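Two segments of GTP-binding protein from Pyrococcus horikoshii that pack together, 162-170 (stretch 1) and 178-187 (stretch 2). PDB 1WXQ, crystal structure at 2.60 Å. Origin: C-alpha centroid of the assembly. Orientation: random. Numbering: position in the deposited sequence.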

ATOM      1  N   ILE A 162     -27.647  17.743   6.996  1.00 62.48           N
ATOM      2  CA  ILE A 162     -26.325  17.192   7.291  1.00 60.26           C
ATOM      3  C   ILE A 162     -25.321  17.474   6.169  1.00 59.04           C
ATOM      4  O   ILE A 162     -25.684  17.784   5.042  1.00 60.04           O
ATOM      5  N   LYS A 163     -24.040  17.381   6.569  1.00 57.03           N
ATOM      6  CA  LYS A 163     -22.966  17.521   5.611  1.00 54.20           C
ATOM      7  C   LYS A 163     -22.763  16.210   4.838  1.00 51.43           C
ATOM      8  O   LYS A 163     -22.474  15.170   5.416  1.00 52.95           O
ATOM      9  N   LEU A 164     -23.046  16.320   3.524  1.00 48.39           N
ATOM     10  CA  LEU A 164     -23.143  15.124   2.689  1.00 45.91           C
ATOM     11  C   LEU A 164     -21.872  14.269   2.728  1.00 44.09           C
ATOM     12  O   LEU A 164     -21.897  13.088   3.051  1.00 42.12           O
ATOM     13  N   GLU A 165     -20.762  14.988   2.587  1.00 41.82           N
ATOM     14  CA  GLU A 165     -19.455  14.376   2.802  1.00 41.30           C
ATOM     15  C   GLU A 165     -19.341  13.608   4.120  1.00 38.74           C
ATOM     16  O   GLU A 165     -18.932  12.449   4.124  1.00 40.14           O
ATOM     17  N   SER A 166     -19.709  14.237   5.230  1.00 35.90           N
ATOM     18  CA  SER A 166     -19.622  13.582   6.538  1.00 33.64           C
ATOM     19  C   SER A 166     -20.546  12.386   6.672  1.00 29.85           C
ATOM     20  O   SER A 166     -20.182  11.373   7.262  1.00 29.58           O
ATOM     21  N   ALA A 167     -21.749  12.507   6.128  1.00 26.73           N
ATOM     22  CA  ALA A 167     -22.724  11.422   6.206  1.00 27.53           C
ATOM     23  C   ALA A 167     -22.291  10.198   5.398  1.00 27.47           C
ATOM     24  O   ALA A 167     -22.423   9.063   5.857  1.00 29.04           O
ATOM     25  N   ILE A 168     -21.798  10.418   4.184  1.00 26.71           N
ATOM     26  CA  ILE A 168     -21.342   9.286   3.379  1.00 28.79           C
ATOM     27  C   ILE A 168     -20.105   8.727   4.074  1.00 29.67           C
ATOM     28  O   ILE A 168     -19.982   7.515   4.269  1.00 30.53           O
ATOM     29  N   ALA A 169     -19.211   9.625   4.482  1.00 31.11           N
ATOM     30  CA  ALA A 169     -17.985   9.229   5.170  1.00 33.51           C
ATOM     31  C   ALA A 169     -18.271   8.334   6.361  1.00 33.96           C
ATOM     32  O   ALA A 169     -17.605   7.310   6.544  1.00 36.87           O
ATOM     33  N   GLU A 170     -19.246   8.706   7.181  1.00 33.28           N
ATOM     34  CA  GLU A 170     -19.567   7.862   8.328  1.00 34.75           C
ATOM     35  C   GLU A 170     -20.105   6.542   7.828  1.00 34.21           C
ATOM     36  O   GLU A 170     -19.716   5.477   8.306  1.00 34.66           O
ATOM     37  N   ASN A 178     -12.206   8.737   4.286  1.00 46.27           N
ATOM     38  CA  ASN A 178     -12.047  10.036   4.860  1.00 48.12           C
ATOM     39  C   ASN A 178     -13.226  10.856   4.423  1.00 46.17           C
ATOM     40  O   ASN A 178     -13.720  10.735   3.309  1.00 45.81           O
ATOM     41  N   GLU A 179     -13.525  11.901   5.167  1.00 45.22           N
ATOM     42  CA  GLU A 179     -14.461  12.879   4.725  1.00 45.36           C
ATOM     43  C   GLU A 179     -13.769  13.641   3.599  1.00 44.40           C
ATOM     44  O   GLU A 179     -14.443  14.286   2.809  1.00 45.59           O
ATOM     45  N   ASN A 180     -12.435  13.600   3.533  1.00 43.67           N
ATOM     46  CA  ASN A 180     -11.720  14.303   2.465  1.00 42.08           C
ATOM     47  C   ASN A 180     -11.804  13.503   1.179  1.00 39.63           C
ATOM     48  O   ASN A 180     -11.900  14.078   0.099  1.00 37.77           O
ATOM     49  N   ASP A 181     -11.773  12.176   1.297  1.00 37.39           N
ATOM     50  CA  ASP A 181     -11.847  11.318   0.113  1.00 36.79           C
ATOM     51  C   ASP A 181     -13.214  11.530  -0.528  1.00 35.09           C
ATOM     52  O   ASP A 181     -13.337  11.628  -1.751  1.00 33.77           O
ATOM     53  N   VAL A 182     -14.235  11.611   0.318  1.00 33.29           N
ATOM     54  CA  VAL A 182     -15.599  11.820  -0.141  1.00 33.75           C
ATOM     55  C   VAL A 182     -15.707  13.176  -0.820  1.00 33.69           C
ATOM     56  O   VAL A 182     -16.283  13.298  -1.901  1.00 35.19           O
ATOM     57  N   TRP A 183     -15.145  14.199  -0.190  1.00 33.46           N
ATOM     58  CA  TRP A 183     -15.202  15.539  -0.756  1.00 35.74           C
ATOM     59  C   TRP A 183     -14.630  15.594  -2.179  1.00 34.46           C
ATOM     60  O   TRP A 183     -15.231  16.161  -3.085  1.00 33.32           O
ATOM     61  N   GLU A 184     -13.458  15.007  -2.363  1.00 35.32           N
ATOM     62  CA  GLU A 184     -12.780  14.997  -3.653  1.00 36.15           C
ATOM     63  C   GLU A 184     -13.517  14.213  -4.712  1.00 36.17           C
ATOM     64  O   GLU A 184     -13.665  14.677  -5.836  1.00 37.79           O
ATOM     65  N   ALA A 185     -13.955  13.012  -4.363  1.00 35.77           N
ATOM     66  CA  ALA A 185     -14.654  12.169  -5.318  1.00 34.96           C
ATOM     67  C   ALA A 185     -15.849  12.929  -5.869  1.00 35.47           C
ATOM     68  O   ALA A 185     -16.030  13.043  -7.083  1.00 34.87           O
HETATM   69  N   MSE A 186     -16.656  13.463  -4.962  1.00 36.21           N
HETATM   70  CA  MSE A 186     -17.832  14.215  -5.357  1.00 38.60           C
HETATM   71  C   MSE A 186     -17.446  15.378  -6.252  1.00 40.69           C
HETATM   72  O   MSE A 186     -18.039  15.593  -7.317  1.00 39.47           O
ATOM     73  N   HIS A 187     -16.453  16.133  -5.791  1.00 42.64           N
ATOM     74  CA  HIS A 187     -15.965  17.303  -6.509  1.00 44.18           C
ATOM     75  C   HIS A 187     -15.536  16.914  -7.911  1.00 42.34           C
ATOM     76  O   HIS A 187     -15.850  17.601  -8.878  1.00 41.63           O
TER

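Two helices, 164-170 and 179-187, cross with an angle of 120° between their N-to-C directions and an axial closest approach of 8.3 Å. That spacing is short enough for small side chains and backbone to meet directly, and the CA register marks two such places: Glu165 lies 5.5 Å from Val182, CA to CA, and Ala169 lies 5.1 Å from Glu179 by the same measure. The contact buries 447 Å² in total, and no hydrogen bond crosses it, so the fit rests mainly on shape.

Val182 is the central bump. Its CA-to-CB bond points toward stretch 1, and chi1 of 175° (t) sends its two methyls into a hollow walled by Glu165, Ile168 and Ala169. CG1 of Val182 reaches 3.5 Å from CA of Glu165 and 4.1 Å from CB of Ile168, whose own side chain is m, t. CG2 of Val182 lies 3.9 Å from the backbone N of Ala169 and 4.0 Å from CB of Ala169. Contacts with CA and N show that the valine rests against the main chain of the first helix as well as its side chains.

Ala169 sits at the shorter of the two CA approaches. CB of Ala169 points toward stretch 2 and sits 3.8 Å from CA of Glu179, a methyl set directly against the first turn of the second helix.

Glu165 also points toward its partner, but chi1 is 27°, between wells, with chi2 at -82° (m). CB of Glu165 meets CG of Glu179 at 3.7 Å, while the carboxylate bends along the other helix until OE1 of Glu165 is 3.3 Å from CD1 of Trp183, approaching the ring obliquely. The CA-to-CB bond of Trp183 points sideways, and chi1 is t.

Farther along, Met186, modelled as selenomethionine, points toward stretch 1 with chi1 m, chi2 t and chi3 p. The terminal CE of Met186 comes 3.5 Å from CD2 of Leu164. Leu164 (t, p) leaves its backbone sideways, but its end comes nearer, so the two chains meet at their tips; SE of Met186 remains 4.5 Å from OE1 of Glu165.

At the N-terminal end of stretch 2, Glu179 starts sideways and extends with chi1 and chi2 both t, bringing OE1 of Glu179 within 3.5 Å of CB of Ser166. OE2 of Glu179 is 4.5 Å from NZ of Lys163, opposite charges near each other but beyond a salt bridge. The side-chain hydrogen bond here is local to stretch 2: the backbone N of Asn178 donates to OD2 of the Asp181 side chain at 2.8 Å with an N-H...acceptor angle of 160°.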

ATOM      1  CB  ILE A 162     -26.475  15.684   7.503  1.00 59.66           C
ATOM      2  CG1 ILE A 162     -27.006  15.400   8.907  1.00 59.20           C
ATOM      3  CG2 ILE A 162     -25.100  15.000   7.372  1.00 60.94           C
ATOM      4  CD1 ILE A 162     -27.301  13.915   9.127  1.00 59.91           C
ATOM      5  CB  LYS A 163     -21.741  17.965   6.444  1.00 53.13           C
ATOM      6  CG  LYS A 163     -20.556  18.507   5.637  1.00 52.56           C
ATOM      7  CD  LYS A 163     -20.693  20.015   5.313  1.00 54.21           C
ATOM      8  CE  LYS A 163     -19.333  20.698   5.164  1.00 55.21           C
ATOM      9  NZ  LYS A 163     -18.641  20.795   6.465  1.00 52.15           N
ATOM     10  CB  LEU A 164     -23.429  15.568   1.256  1.00 45.98           C
ATOM     11  CG  LEU A 164     -23.536  14.386   0.293  1.00 46.36           C
ATOM     12  CD1 LEU A 164     -24.692  13.449   0.649  1.00 42.37           C
ATOM     13  CD2 LEU A 164     -23.763  14.819  -1.154  1.00 46.88           C
ATOM     14  CB  GLU A 165     -18.344  15.427   2.720  1.00 41.29           C
ATOM     15  CG  GLU A 165     -18.776  16.836   3.073  1.00 44.85           C
ATOM     16  CD  GLU A 165     -19.449  17.554   1.910  1.00 48.16           C
ATOM     17  OE1 GLU A 165     -18.770  17.754   0.873  1.00 45.94           O
ATOM     18  OE2 GLU A 165     -20.644  17.924   2.036  1.00 42.82           O
ATOM     19  CB  SER A 166     -19.931  14.580   7.667  1.00 34.04           C
ATOM     20  OG  SER A 166     -20.087  13.910   8.918  1.00 37.90           O
ATOM     21  CB  ALA A 167     -24.086  11.913   5.730  1.00 27.02           C
ATOM     22  CB  ILE A 168     -20.987   9.713   1.936  1.00 28.70           C
ATOM     23  CG1 ILE A 168     -22.249  10.153   1.194  1.00 28.75           C
ATOM     24  CG2 ILE A 168     -20.313   8.583   1.217  1.00 22.96           C
ATOM     25  CD1 ILE A 168     -21.990  10.682  -0.205  1.00 28.02           C
ATOM     26  CB  ALA A 169     -17.212  10.451   5.617  1.00 33.62           C
ATOM     27  CB  GLU A 170     -20.638   8.488   9.235  1.00 34.35           C
ATOM     28  CG  GLU A 170     -21.318   7.434  10.139  1.00 34.39           C
ATOM     29  CD  GLU A 170     -22.448   7.983  10.990  1.00 38.17           C
ATOM     30  OE1 GLU A 170     -23.218   8.840  10.491  1.00 31.10           O
ATOM     31  OE2 GLU A 170     -22.570   7.535  12.158  1.00 39.28           O
ATOM     32  CB  ASN A 178     -10.754  10.647   4.315  1.00 49.04           C
ATOM     33  CG  ASN A 178      -9.750  10.771   5.432  1.00 55.20           C
ATOM     34  OD1 ASN A 178      -9.738  11.737   6.190  1.00 60.88           O
ATOM     35  ND2 ASN A 178      -8.881   9.751   5.529  1.00 63.79           N
ATOM     36  CB  GLU A 179     -14.795  13.851   5.839  1.00 46.39           C
ATOM     37  CG  GLU A 179     -15.810  14.874   5.380  1.00 45.93           C
ATOM     38  CD  GLU A 179     -16.197  15.854   6.470  1.00 50.81           C
ATOM     39  OE1 GLU A 179     -16.492  15.407   7.609  1.00 48.08           O
ATOM     40  OE2 GLU A 179     -16.213  17.072   6.179  1.00 46.62           O
ATOM     41  CB  ASN A 180     -10.244  14.533   2.821  1.00 43.00           C
ATOM     42  CG  ASN A 180      -9.423  15.019   1.631  1.00 46.09           C
ATOM     43  OD1 ASN A 180      -8.475  14.353   1.195  1.00 47.55           O
ATOM     44  ND2 ASN A 180      -9.786  16.180   1.097  1.00 45.77           N
ATOM     45  CB  ASP A 181     -11.673   9.832   0.478  1.00 35.69           C
ATOM     46  CG  ASP A 181     -10.353   9.538   1.179  1.00 36.95           C
ATOM     47  OD1 ASP A 181      -9.315  10.101   0.779  1.00 44.90           O
ATOM     48  OD2 ASP A 181     -10.344   8.728   2.129  1.00 41.42           O
ATOM     49  CB  VAL A 182     -16.601  11.784   1.032  1.00 34.92           C
ATOM     50  CG1 VAL A 182     -17.978  12.115   0.537  1.00 32.54           C
ATOM     51  CG2 VAL A 182     -16.583  10.414   1.704  1.00 34.98           C
ATOM     52  CB  TRP A 183     -14.435  16.530   0.143  1.00 38.29           C
ATOM     53  CG  TRP A 183     -14.680  17.930  -0.265  1.00 41.02           C
ATOM     54  CD1 TRP A 183     -15.720  18.724   0.124  1.00 48.87           C
ATOM     55  CD2 TRP A 183     -13.981  18.655  -1.278  1.00 47.33           C
ATOM     56  NE1 TRP A 183     -15.723  19.897  -0.595  1.00 50.14           N
ATOM     57  CE2 TRP A 183     -14.663  19.880  -1.465  1.00 50.55           C
ATOM     58  CE3 TRP A 183     -12.845  18.387  -2.055  1.00 47.31           C
ATOM     59  CZ2 TRP A 183     -14.251  20.834  -2.397  1.00 52.34           C
ATOM     60  CZ3 TRP A 183     -12.436  19.337  -2.984  1.00 51.70           C
ATOM     61  CH2 TRP A 183     -13.140  20.546  -3.145  1.00 52.98           C
ATOM     62  CB  GLU A 184     -11.378  14.403  -3.521  1.00 34.89           C
ATOM     63  CG  GLU A 184     -10.466  15.139  -2.575  1.00 44.68           C
ATOM     64  CD  GLU A 184      -9.135  14.437  -2.427  1.00 54.32           C
ATOM     65  OE1 GLU A 184      -9.146  13.184  -2.429  1.00 59.99           O
ATOM     66  OE2 GLU A 184      -8.089  15.121  -2.295  1.00 55.13           O
ATOM     67  CB  ALA A 185     -15.100  10.887  -4.643  1.00 36.57           C
HETATM   68  CB  MSE A 186     -18.547  14.753  -4.128  1.00 38.06           C
HETATM   69  CG  MSE A 186     -19.246  13.705  -3.316  1.00 40.62           C
HETATM   70 SE   MSE A 186     -20.228  14.559  -1.906  1.00 53.69          SE
HETATM   71  CE  MSE A 186     -21.006  16.012  -2.915  1.00 35.56           C
ATOM     72  CB  HIS A 187     -14.794  17.926  -5.731  1.00 46.29           C
ATOM     73  CG  HIS A 187     -14.151  19.094  -6.415  1.00 54.43           C
ATOM     74  ND1 HIS A 187     -13.220  18.950  -7.421  1.00 58.53           N
ATOM     75  CD2 HIS A 187     -14.312  20.428  -6.241  1.00 59.60           C
ATOM     76  CE1 HIS A 187     -12.835  20.145  -7.836  1.00 60.73           C
ATOM     77  NE2 HIS A 187     -13.484  21.059  -7.137  1.00 59.49           N
TER